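Local atomic coordinates of putative invasin (Yersinia pseudotuberculosis IP 31758, PDB entry 5N40), a protein that probably serves as a cell-surface adhesin of the invasin family, with a C-type lectin-like domain, and helps the bacterium attach to host cells. Residues V19-N24 against L72-L77; T78-L83 against P96-V101; G231-T236 against A303-M308. The protein carries 1 engineered substitution. One frame throughout, in Å; residues are numbered along the deposited sequence.

Contact 1. Residues V19-N24 against L72-L77; sequences VNIEAN and LTAGTL
Ile-21 carries CG1 between its backbone N and carbonyl carbon (chi1 63°), and an extended chi2 then places CD1 anti to CA. CD1 there meets both Leu-72 and Ala-74. On the other segment, CG of Leu-72 lies anti to its backbone N (chi1 180°), and its CD2 branch does the touching. CD1 of Ile-21 is 3.8 Å from CD2 of Leu-72, and the two side chains cross at about a right angle. The same CD1 of Ile-21 lies 3.7 Å from CB of Ala-74. That methyl is also tightly packed against the backbone, with Ala-74 CB only 3.1 Å from Glu-22 O. The contact belongs to an Ig-like domain (Invasin, domain 3). Both segments run out of strands, 13-22 and 67-73, into loop, and both Ile-21 and Leu-72 also pack on Ile-99 of strand 90-102. Next in the chain, an inverse gamma turn is centred on Ala-23. Its bond from Asn-24 N to Glu-22 O is short, 2.8 Å, but weak. No direct hydrogen bond joins the two segments. Instead a water donates to both carbonyls, at 2.7 Å from Ala-23 O and 2.8 Å from Thr-76 O. CB of Ala-23 packs against the other backbone, 3.8 Å from Thr-76 C. The polar ends of the loop residues turn to other partners: Asn-24 OD1 accepts from the backbone N of Ser-26 and of Asp-27, and Thr-76 OG1 bonds Asn-140 ND2. The side chains of Asn-24 and Thr-76 both touch Tyr-131, on strand 123-131 of the next Ig-like domain.

Contact 2. Residues T78-L83 against P96-V101; sequences TGTASL and PATINV
Leu-83 meets the 96-101 segment with both its backbone and its side chain. Its N donates to Ala-97 O at 3.1 Å. Its CG stands anti to its own carbonyl carbon (chi1 -56°), and from there the CD1 branch reaches two apolar groups. CD1 of Leu-83 is 3.8 Å from CB of Ala-97 and 3.9 Å from CD1 of Ile-99. The Leu-83 and Ile-99 side chains cross obliquely, and both continue into the core, where each also packs on Ala-16. At the other end, Val-101 pairs with Gly-79 across the strands. Its CB is close to Gly-79 O, and CG2 of Val-101 reaches CB of Ala-81 at 4.1 Å. Val-101 N donates to Gly-79 O at 2.8 Å, and Gly-79 N returns a bond to Val-101 O. Gly-79 has backbone angles at which a CB would be jammed against the preceding carbonyl. The two segments are arms of an antiparallel beta hairpin, strands 79-87 and 90-102, in an Ig-like domain; the short strand axes lie at 157°. Between the two ends, Ile-99 and Ala-81 form another hydrogen-bonded pair, with Ala-81 N 2.8 Å from Ile-99 O. Ala-81, Ile-99 and Val-101 share the buried face. The other face is polar and more exposed, with Thr-80, Ser-82, Thr-98 and Asn-100. Here Thr-80 and Asn-100 lie side by side. A water lies 2.8 Å from Asn-100 OD1 and is also within hydrogen-bonding reach of Thr-80 OG1. Asn-100 ND2 is held by Asn-20 OD1 on the neighbouring strand 13-22, and Thr-78 OG1 is hydrogen-bonded to Glu-205 OE1.

Contact 3. Residues G231-T236 against A303-M308; sequences GNMAET and AGWPTM
Met-233 and Ala-234 pack against Ala-303, Gly-304 and Trp-305 within the C-type lectin-like adhesion domain. Two loops meet here: one leads into strand 236-239, the other follows helix 298-301. The tight part is built on Met-233. Its CG is anti to the backbone N (chi1 -179°) and lies 3.5 Å from CD1 of Trp-305 and 3.4 Å from Ala-303 O. The sulfur forms an oblique Met-aromatic contact, with SD 4.6 Å from the centroid of the five-membered ring of Trp-305. The side chains of Met-233 and Trp-305 cross at about a right angle. A bend at chi3 (-61°) then turns CE of Met-233 onto the backbone of Gly-304, 3.2 Å from Gly-304 O. Gly-304 has positive phi and no side chain, and Met-233 CG lies against it. Strand 265-269 closes this side, where Trp-267 packs on both Met-233 and Pro-306. The other end is looser and nearer solvent. The CB of Thr-236 is directed away, and the indole is touched by the backbone, with Thr-236 C 4.3 Å from Trp-305 CZ2. Glu-235 is exposed, and its OE1 forms a salt bridge with Arg-246 NE. Ala-234 stands between the two parts. Its CB is 4.0 Å from CB of Ala-303, and its own N-H and C=O are each bonded to the other segment. Ala-234 N donates to Ala-303 O at 3.1 Å. Ala-234 O in turn sits at the indole edge and accepts from Trp-305 NE1 at 3.0 Å, with the donor tilted 26° from the carbonyl plane.

In the fold
Contacts 1 and 2 hold the same Ig-like domain, with centres about 9 Å apart. They share a sheet: strands 13-22 and 90-102 are neighbours, probably bonded through Asn-100 N to Val-19 O and Asn-100 O to Ile-21 N. Both are partly buried, with an apolar inner side around Ile-99 and a polar outer side. Their chemistry differs. Contact 2 is regular backbone pairing, while contact 1, where strands give way to loops, relies on methyl packing and a bridging water. Contact 3 lies in the lectin-like domain, its centre about 56 Å from that of contact 1. It is the buried one, and joins irregular loops through a Met-aromatic contact and two direct hydrogen bonds, one from the indole.

Contact 1. Residues V19-N24 against L72-L77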
ATOM      1  N   VAL A  19      15.090 -33.096  -7.970  1.00 15.45           N
ATOM      2  CA  VAL A  19      15.944 -32.061  -7.401  1.00 17.01           C
ATOM      3  C   VAL A  19      15.235 -30.714  -7.346  1.00 16.86           C
ATOM      4  O   VAL A  19      15.865 -29.702  -7.023  1.00 14.34           O
ATOM      5  CB  VAL A  19      17.277 -31.943  -8.156  1.00 16.34           C
ATOM      6  CG1 VAL A  19      18.059 -33.247  -8.050  1.00 18.49           C
ATOM      7  CG2 VAL A  19      17.059 -31.546  -9.602  1.00 15.88           C
ATOM      8  N   ASN A  20      13.945 -30.675  -7.681  1.00 17.13           N
ATOM      9  CA  ASN A  20      13.110 -29.496  -7.511  1.00 16.17           C
ATOM     10  C   ASN A  20      11.825 -29.926  -6.821  1.00 15.87           C
ATOM     11  O   ASN A  20      11.187 -30.897  -7.245  1.00 16.78           O
ATOM     12  CB  ASN A  20      12.776 -28.827  -8.851  1.00 18.74           C
ATOM     13  CG  ASN A  20      13.996 -28.253  -9.541  1.00 21.67           C
ATOM     14  OD1 ASN A  20      14.442 -27.149  -9.227  1.00 23.61           O
ATOM     15  ND2 ASN A  20      14.531 -28.990 -10.494  1.00 19.44           N
ATOM     16  N   ILE A  21      11.457 -29.208  -5.755  1.00 13.49           N
ATOM     17  CA  ILE A  21      10.198 -29.410  -5.053  1.00 13.93           C
ATOM     18  C   ILE A  21       9.678 -28.038  -4.651  1.00 14.54           C
ATOM     19  O   ILE A  21      10.437 -27.076  -4.515  1.00 15.32           O
ATOM     20  CB  ILE A  21      10.328 -30.312  -3.801  1.00 13.60           C
ATOM     21  CG1 ILE A  21      11.247 -29.673  -2.759  1.00 12.03           C
ATOM     22  CG2 ILE A  21      10.810 -31.712  -4.206  1.00 17.37           C
ATOM     23  CD1 ILE A  21      11.515 -30.554  -1.541  1.00 16.63           C
ATOM     24  N   GLU A  22       8.367 -27.961  -4.449  1.00 13.67           N
ATOM     25  CA  GLU A  22       7.731 -26.710  -4.065  1.00 13.35           C
ATOM     26  C   GLU A  22       7.648 -26.586  -2.547  1.00 14.43           C
ATOM     27  O   GLU A  22       7.501 -27.580  -1.830  1.00 14.74           O
ATOM     28  CB  GLU A  22       6.337 -26.613  -4.691  1.00 15.72           C
ATOM     29  CG  GLU A  22       6.397 -26.482  -6.204  1.00 17.74           C
ATOM     30  CD  GLU A  22       5.049 -26.590  -6.883  1.00 18.58           C
ATOM     31  OE1 GLU A  22       4.061 -26.971  -6.221  1.00 17.34           O
ATOM     32  OE2 GLU A  22       4.988 -26.301  -8.095  1.00 18.69           O
ATOM     33  N   ALA A  23       7.768 -25.345  -2.065  1.00 16.27           N
ATOM     34  CA  ALA A  23       7.744 -25.048  -0.629  1.00 13.47           C
ATOM     35  C   ALA A  23       6.304 -25.022  -0.106  1.00 12.24           C
ATOM     36  O   ALA A  23       5.797 -24.000   0.361  1.00 14.09           O
ATOM     37  CB  ALA A  23       8.444 -23.722  -0.353  1.00 16.83           C
ATOM     38  N   ASN A  24       5.654 -26.189  -0.175  1.00 14.22           N
ATOM     39  CA  ASN A  24       4.241 -26.325   0.165  1.00 12.86           C
ATOM     40  C   ASN A  24       3.992 -27.274   1.335  1.00 13.33           C
ATOM     41  O   ASN A  24       2.833 -27.606   1.613  1.00 16.06           O
ATOM     42  CB  ASN A  24       3.450 -26.792  -1.059  1.00 15.23           C
ATOM     43  CG  ASN A  24       3.890 -28.163  -1.559  1.00 14.03           C
ATOM     44  OD1 ASN A  24       4.651 -28.871  -0.886  1.00 11.87           O
ATOM     45  ND2 ASN A  24       3.408 -28.545  -2.736  1.00 16.65           N
ATOM     46  N   LEU A  72      12.587 -36.942   1.881  1.00 14.28           N
ATOM     47  CA  LEU A  72      12.526 -35.560   2.319  1.00 16.57           C
ATOM     48  C   LEU A  72      11.166 -34.986   1.956  1.00 14.73           C
ATOM     49  O   LEU A  72      10.673 -35.191   0.846  1.00 16.54           O
ATOM     50  CB  LEU A  72      13.623 -34.726   1.657  1.00 16.35           C
ATOM     51  CG  LEU A  72      13.628 -33.252   2.064  1.00 18.48           C
ATOM     52  CD1 LEU A  72      14.635 -33.014   3.153  1.00 24.00           C
ATOM     53  CD2 LEU A  72      13.898 -32.350   0.885  1.00 24.91           C
ATOM     54  N   THR A  73      10.572 -34.256   2.894  1.00 13.53           N
ATOM     55  CA  THR A  73       9.337 -33.530   2.648  1.00 13.67           C
ATOM     56  C   THR A  73       9.628 -32.041   2.753  1.00 11.85           C
ATOM     57  O   THR A  73      10.267 -31.600   3.709  1.00 13.93           O
ATOM     58  CB  THR A  73       8.243 -33.943   3.640  1.00 13.94           C
ATOM     59  OG1 THR A  73       7.953 -35.341   3.468  1.00 16.39           O
ATOM     60  CG2 THR A  73       6.966 -33.137   3.419  1.00 16.62           C
ATOM     61  N   ALA A  74       9.178 -31.280   1.760  1.00 15.22           N
ATOM     62  CA  ALA A  74       9.396 -29.844   1.771  1.00 14.38           C
ATOM     63  C   ALA A  74       8.815 -29.227   3.037  1.00 14.67           C
ATOM     64  O   ALA A  74       7.823 -29.704   3.593  1.00 16.11           O
ATOM     65  CB  ALA A  74       8.755 -29.204   0.543  1.00 15.62           C
ATOM     66  N   GLY A  75       9.460 -28.172   3.507  1.00 11.71           N
ATOM     67  CA  GLY A  75       8.839 -27.229   4.417  1.00 10.82           C
ATOM     68  C   GLY A  75       8.100 -26.162   3.645  1.00 12.53           C
ATOM     69  O   GLY A  75       7.670 -26.368   2.505  1.00 12.53           O
ATOM     70  N   THR A  76       7.974 -24.985   4.259  1.00 12.21           N
ATOM     71  CA  THR A  76       7.315 -23.853   3.622  1.00 15.39           C
ATOM     72  C   THR A  76       8.270 -22.699   3.326  1.00 16.31           C
ATOM     73  O   THR A  76       7.816 -21.614   2.942  1.00 16.26           O
ATOM     74  CB  THR A  76       6.153 -23.382   4.497  1.00 14.75           C
ATOM     75  OG1 THR A  76       6.587 -23.291   5.856  1.00 14.19           O
ATOM     76  CG2 THR A  76       5.004 -24.372   4.405  1.00 16.83           C
ATOM     77  N   LEU A  77       9.579 -22.915   3.454  1.00 14.28           N
ATOM     78  CA  LEU A  77      10.590 -21.912   3.145  1.00 13.95           C
ATOM     79  C   LEU A  77      11.284 -22.264   1.835  1.00 18.11           C
ATOM     80  O   LEU A  77      11.756 -23.390   1.661  1.00 16.11           O
ATOM     81  CB  LEU A  77      11.630 -21.814   4.263  1.00 15.51           C
ATOM     82  CG  LEU A  77      11.075 -21.478   5.646  1.00 19.63           C
ATOM     83  CD1 LEU A  77      12.177 -21.526   6.701  1.00 21.36           C
ATOM     84  CD2 LEU A  77      10.398 -20.129   5.616  1.00 22.46           C
TER
HETATM   85  O   HOH W   1       5.987 -21.378   0.871  1.00 16.11           O

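Contact 2. Residues T78-L83 against P96-V101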
ATOM      1  N   THR A  78      11.355 -21.291   0.929  1.00 14.25           N
ATOM      2  CA  THR A  78      12.082 -21.456  -0.319  1.00 12.14           C
ATOM      3  C   THR A  78      13.582 -21.327  -0.085  1.00 17.16           C
ATOM      4  O   THR A  78      14.035 -20.673   0.862  1.00 19.02           O
ATOM      5  CB  THR A  78      11.628 -20.406  -1.326  1.00 15.48           C
ATOM      6  OG1 THR A  78      11.785 -19.108  -0.743  1.00 14.90           O
ATOM      7  CG2 THR A  78      10.171 -20.613  -1.682  1.00 13.87           C
ATOM      8  N   GLY A  79      14.348 -21.951  -0.961  1.00 15.80           N
ATOM      9  CA  GLY A  79      15.792 -21.867  -0.915  1.00 18.65           C
ATOM     10  C   GLY A  79      16.405 -23.086  -1.570  1.00 18.58           C
ATOM     11  O   GLY A  79      15.777 -23.740  -2.393  1.00 18.58           O
ATOM     12  N   THR A  80      17.643 -23.375  -1.182  1.00 19.16           N
ATOM     13  CA  THR A  80      18.342 -24.575  -1.623  1.00 18.78           C
ATOM     14  C   THR A  80      18.574 -25.476  -0.417  1.00 18.42           C
ATOM     15  O   THR A  80      19.238 -25.073   0.544  1.00 21.97           O
ATOM     16  CB  THR A  80      19.667 -24.224  -2.296  1.00 27.27           C
ATOM     17  OG1 THR A  80      19.425 -23.311  -3.377  1.00 28.56           O
ATOM     18  CG2 THR A  80      20.345 -25.492  -2.828  1.00 25.05           C
ATOM     19  N   ALA A  81      18.019 -26.686  -0.465  1.00 15.49           N
ATOM     20  CA  ALA A  81      18.261 -27.675   0.580  1.00 17.26           C
ATOM     21  C   ALA A  81      19.601 -28.346   0.323  1.00 18.62           C
ATOM     22  O   ALA A  81      19.774 -29.018  -0.698  1.00 21.36           O
ATOM     23  CB  ALA A  81      17.150 -28.721   0.616  1.00 13.72           C
ATOM     24  N   SER A  82      20.554 -28.149   1.230  1.00 16.62           N
ATOM     25  CA  SER A  82      21.826 -28.854   1.170  1.00 17.64           C
ATOM     26  C   SER A  82      21.739 -30.095   2.043  1.00 17.61           C
ATOM     27  O   SER A  82      21.348 -30.011   3.210  1.00 15.78           O
ATOM     28  CB  SER A  82      22.967 -27.955   1.639  1.00 24.07           C
ATOM     29  OG  SER A  82      23.126 -26.852   0.764  1.00 33.79           O
ATOM     30  N   LEU A  83      22.111 -31.235   1.472  1.00 20.26           N
ATOM     31  CA  LEU A  83      21.983 -32.534   2.114  1.00 17.22           C
ATOM     32  C   LEU A  83      23.358 -33.028   2.534  1.00 21.13           C
ATOM     33  O   LEU A  83      24.305 -32.963   1.746  1.00 21.64           O
ATOM     34  CB  LEU A  83      21.341 -33.542   1.161  1.00 23.09           C
ATOM     35  CG  LEU A  83      19.979 -33.147   0.587  1.00 24.41           C
ATOM     36  CD1 LEU A  83      19.618 -34.039  -0.596  1.00 28.97           C
ATOM     37  CD2 LEU A  83      18.930 -33.246   1.655  1.00 22.58           C
ATOM     38  N   PRO A  96      27.832 -32.896  -1.563  1.00 35.65           N
ATOM     39  CA  PRO A  96      26.450 -32.739  -1.093  1.00 34.12           C
ATOM     40  C   PRO A  96      25.489 -32.656  -2.268  1.00 26.66           C
ATOM     41  O   PRO A  96      25.724 -31.926  -3.232  1.00 33.90           O
ATOM     42  CB  PRO A  96      26.480 -31.427  -0.292  1.00 37.55           C
ATOM     43  CG  PRO A  96      27.844 -30.814  -0.524  1.00 40.36           C
ATOM     44  CD  PRO A  96      28.526 -31.599  -1.612  1.00 45.03           C
ATOM     45  N   ALA A  97      24.411 -33.419  -2.187  1.00 27.68           N
ATOM     46  CA  ALA A  97      23.308 -33.227  -3.108  1.00 25.35           C
ATOM     47  C   ALA A  97      22.526 -31.990  -2.694  1.00 20.29           C
ATOM     48  O   ALA A  97      22.557 -31.570  -1.536  1.00 20.88           O
ATOM     49  CB  ALA A  97      22.393 -34.450  -3.125  1.00 28.98           C
ATOM     50  N   THR A  98      21.845 -31.388  -3.658  1.00 23.38           N
ATOM     51  CA  THR A  98      20.992 -30.246  -3.376  1.00 18.00           C
ATOM     52  C   THR A  98      19.627 -30.457  -4.003  1.00 16.20           C
ATOM     53  O   THR A  98      19.470 -31.206  -4.975  1.00 15.87           O
ATOM     54  CB  THR A  98      21.582 -28.933  -3.896  1.00 16.52           C
ATOM     55  OG1 THR A  98      21.675 -28.989  -5.327  1.00 21.20           O
ATOM     56  CG2 THR A  98      22.954 -28.684  -3.288  1.00 23.10           C
ATOM     57  N   ILE A  99      18.638 -29.792  -3.413  1.00 14.92           N
ATOM     58  CA  ILE A  99      17.279 -29.755  -3.932  1.00 15.90           C
ATOM     59  C   ILE A  99      16.835 -28.302  -3.936  1.00 15.10           C
ATOM     60  O   ILE A  99      16.927 -27.623  -2.912  1.00 14.86           O
ATOM     61  CB  ILE A  99      16.318 -30.611  -3.083  1.00 17.67           C
ATOM     62  CG1 ILE A  99      16.807 -32.062  -3.022  1.00 20.51           C
ATOM     63  CG2 ILE A  99      14.899 -30.549  -3.646  1.00 14.54           C
ATOM     64  CD1 ILE A  99      16.111 -32.888  -1.991  1.00 16.53           C
ATOM     65  N   ASN A 100      16.386 -27.816  -5.089  1.00 16.21           N
ATOM     66  CA  ASN A 100      15.791 -26.492  -5.160  1.00 14.91           C
ATOM     67  C   ASN A 100      14.390 -26.558  -4.578  1.00 15.69           C
ATOM     68  O   ASN A 100      13.546 -27.317  -5.067  1.00 15.53           O
ATOM     69  CB  ASN A 100      15.746 -25.988  -6.600  1.00 19.52           C
ATOM     70  CG  ASN A 100      17.120 -25.765  -7.181  1.00 23.25           C
ATOM     71  OD1 ASN A 100      18.027 -25.278  -6.502  1.00 23.20           O
ATOM     72  ND2 ASN A 100      17.285 -26.127  -8.443  1.00 31.41           N
ATOM     73  N   VAL A 101      14.154 -25.787  -3.524  1.00 15.41           N
ATOM     74  CA  VAL A 101      12.838 -25.667  -2.919  1.00 13.57           C
ATOM     75  C   VAL A 101      12.267 -24.358  -3.447  1.00 12.48           C
ATOM     76  O   VAL A 101      12.608 -23.271  -2.962  1.00 12.65           O
ATOM     77  CB  VAL A 101      12.904 -25.704  -1.393  1.00 15.14           C
ATOM     78  CG1 VAL A 101      11.508 -25.813  -0.807  1.00 17.94           C
ATOM     79  CG2 VAL A 101      13.781 -26.872  -0.927  1.00 16.70           C
TER
HETATM   80  O   HOH W   2      16.981 -22.920  -5.419  1.00 36.68           O

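Contact 3. Residues G231-T236 against A303-M308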
ATOM      1  N   GLY A 231     -11.213  14.000  -2.249  1.00 11.65           N
ATOM      2  CA  GLY A 231     -11.073  14.965  -1.175  1.00  8.73           C
ATOM      3  C   GLY A 231     -12.084  14.774  -0.059  1.00 14.13           C
ATOM      4  O   GLY A 231     -13.054  14.024  -0.190  1.00 14.42           O
ATOM      5  N   ASN A 232     -11.838  15.480   1.054  1.00 16.08           N
ATOM      6  CA  ASN A 232     -12.764  15.501   2.187  1.00 12.60           C
ATOM      7  C   ASN A 232     -12.892  16.906   2.757  1.00 14.07           C
ATOM      8  O   ASN A 232     -12.967  17.090   3.974  1.00 14.19           O
ATOM      9  CB  ASN A 232     -12.319  14.538   3.291  1.00 12.13           C
ATOM     10  CG  ASN A 232     -11.025  14.968   3.950  1.00 13.90           C
ATOM     11  OD1 ASN A 232     -10.090  15.400   3.274  1.00 16.16           O
ATOM     12  ND2 ASN A 232     -10.961  14.861   5.278  1.00 13.79           N
ATOM     13  N   MET A 233     -12.936  17.911   1.889  1.00 12.56           N
ATOM     14  CA  MET A 233     -13.048  19.291   2.345  1.00 13.08           C
ATOM     15  C   MET A 233     -14.285  19.455   3.222  1.00 14.26           C
ATOM     16  O   MET A 233     -15.322  18.836   2.978  1.00 13.66           O
ATOM     17  CB  MET A 233     -13.124  20.232   1.142  1.00 13.50           C
ATOM     18  CG  MET A 233     -13.226  21.707   1.481  1.00 12.09           C
ATOM     19  SD  MET A 233     -13.449  22.726   0.016  1.00 14.09           S
ATOM     20  CE  MET A 233     -11.934  22.312  -0.854  1.00 13.25           C
ATOM     21  N   ALA A 234     -14.169  20.292   4.254  1.00 13.46           N
ATOM     22  CA  ALA A 234     -15.322  20.601   5.096  1.00 12.21           C
ATOM     23  C   ALA A 234     -16.462  21.156   4.251  1.00 12.84           C
ATOM     24  O   ALA A 234     -16.287  22.125   3.505  1.00 14.58           O
ATOM     25  CB  ALA A 234     -14.940  21.611   6.175  1.00 17.33           C
ATOM     26  N   GLU A 235     -17.644  20.550   4.382  1.00 13.85           N
ATOM     27  CA  GLU A 235     -18.803  21.036   3.638  1.00 13.69           C
ATOM     28  C   GLU A 235     -19.323  22.339   4.228  1.00 13.70           C
ATOM     29  O   GLU A 235     -19.780  23.221   3.493  1.00 14.07           O
ATOM     30  CB  GLU A 235     -19.916  19.992   3.642  1.00 17.46           C
ATOM     31  CG  GLU A 235     -19.588  18.705   2.902  1.00 18.39           C
ATOM     32  CD  GLU A 235     -19.508  18.872   1.392  1.00 21.67           C
ATOM     33  OE1 GLU A 235     -19.982  19.903   0.868  1.00 17.83           O
ATOM     34  OE2 GLU A 235     -18.967  17.964   0.724  1.00 22.64           O
ATOM     35  N   THR A 236     -19.314  22.437   5.556  1.00 12.85           N
ATOM     36  CA  THR A 236     -19.655  23.650   6.285  1.00 14.80           C
ATOM     37  C   THR A 236     -18.689  23.808   7.452  1.00 11.76           C
ATOM     38  O   THR A 236     -18.055  22.847   7.895  1.00 15.80           O
ATOM     39  CB  THR A 236     -21.097  23.615   6.827  1.00 13.71           C
ATOM     40  OG1 THR A 236     -21.219  22.576   7.808  1.00 18.04           O
ATOM     41  CG2 THR A 236     -22.103  23.366   5.713  1.00 20.07           C
ATOM     42  N   ALA A 303      -9.415  22.878   7.174  1.00 16.73           N
ATOM     43  CA  ALA A 303     -10.710  22.643   6.542  1.00 17.01           C
ATOM     44  C   ALA A 303     -10.632  22.461   5.036  1.00 15.61           C
ATOM     45  O   ALA A 303     -11.600  21.977   4.443  1.00 13.99           O
ATOM     46  CB  ALA A 303     -11.675  23.797   6.846  1.00 14.33           C
ATOM     47  N   GLY A 304      -9.519  22.836   4.411  1.00 13.29           N
ATOM     48  CA  GLY A 304      -9.320  22.640   2.994  1.00 13.04           C
ATOM     49  C   GLY A 304      -9.816  23.746   2.084  1.00 14.83           C
ATOM     50  O   GLY A 304      -9.612  23.651   0.869  1.00 13.61           O
ATOM     51  N   TRP A 305     -10.435  24.804   2.608  1.00 13.22           N
ATOM     52  CA  TRP A 305     -11.008  25.806   1.707  1.00 13.21           C
ATOM     53  C   TRP A 305      -9.900  26.596   1.006  1.00 15.42           C
ATOM     54  O   TRP A 305      -8.855  26.860   1.605  1.00 16.05           O
ATOM     55  CB  TRP A 305     -11.919  26.772   2.461  1.00 15.07           C
ATOM     56  CG  TRP A 305     -13.126  26.137   3.051  1.00 13.16           C
ATOM     57  CD1 TRP A 305     -13.365  24.805   3.192  1.00 13.19           C
ATOM     58  CD2 TRP A 305     -14.266  26.810   3.600  1.00 12.57           C
ATOM     59  NE1 TRP A 305     -14.586  24.604   3.786  1.00 13.77           N
ATOM     60  CE2 TRP A 305     -15.158  25.820   4.052  1.00 17.07           C
ATOM     61  CE3 TRP A 305     -14.616  28.153   3.747  1.00 14.65           C
ATOM     62  CZ2 TRP A 305     -16.384  26.128   4.638  1.00 15.34           C
ATOM     63  CZ3 TRP A 305     -15.837  28.459   4.340  1.00 13.08           C
ATOM     64  CH2 TRP A 305     -16.702  27.452   4.773  1.00 16.26           C
ATOM     65  N   PRO A 306     -10.096  26.980  -0.260  1.00 14.96           N
ATOM     66  CA  PRO A 306      -9.060  27.735  -0.987  1.00 17.17           C
ATOM     67  C   PRO A 306      -9.011  29.181  -0.517  1.00 15.51           C
ATOM     68  O   PRO A 306     -10.033  29.872  -0.510  1.00 19.37           O
ATOM     69  CB  PRO A 306      -9.516  27.645  -2.447  1.00 16.85           C
ATOM     70  CG  PRO A 306     -11.004  27.517  -2.347  1.00 17.24           C
ATOM     71  CD  PRO A 306     -11.270  26.709  -1.109  1.00 15.64           C
ATOM     72  N   THR A 307      -7.811  29.655  -0.174  1.00 16.20           N
ATOM     73  CA  THR A 307      -7.672  30.953   0.484  1.00 18.30           C
ATOM     74  C   THR A 307      -6.812  31.956  -0.282  1.00 21.09           C
ATOM     75  O   THR A 307      -6.570  33.055   0.234  1.00 21.03           O
ATOM     76  CB  THR A 307      -7.095  30.775   1.892  1.00 16.77           C
ATOM     77  OG1 THR A 307      -5.820  30.131   1.811  1.00 16.68           O
ATOM     78  CG2 THR A 307      -8.038  29.970   2.772  1.00 18.47           C
ATOM     79  N   MET A 308      -6.345  31.631  -1.488  1.00 20.56           N
ATOM     80  CA  MET A 308      -5.524  32.597  -2.221  1.00 23.79           C
ATOM     81  C   MET A 308      -6.331  33.813  -2.664  1.00 26.12           C
ATOM     82  O   MET A 308      -5.757  34.889  -2.869  1.00 31.71           O
ATOM     83  CB  MET A 308      -4.872  31.938  -3.438  1.00 24.79           C
ATOM     84  CG  MET A 308      -3.715  31.019  -3.095  1.00 38.98           C
ATOM     85  SD  MET A 308      -2.963  30.283  -4.566  1.00 65.83           S
ATOM     86  CE  MET A 308      -1.500  29.523  -3.864  1.00 63.35           C
TER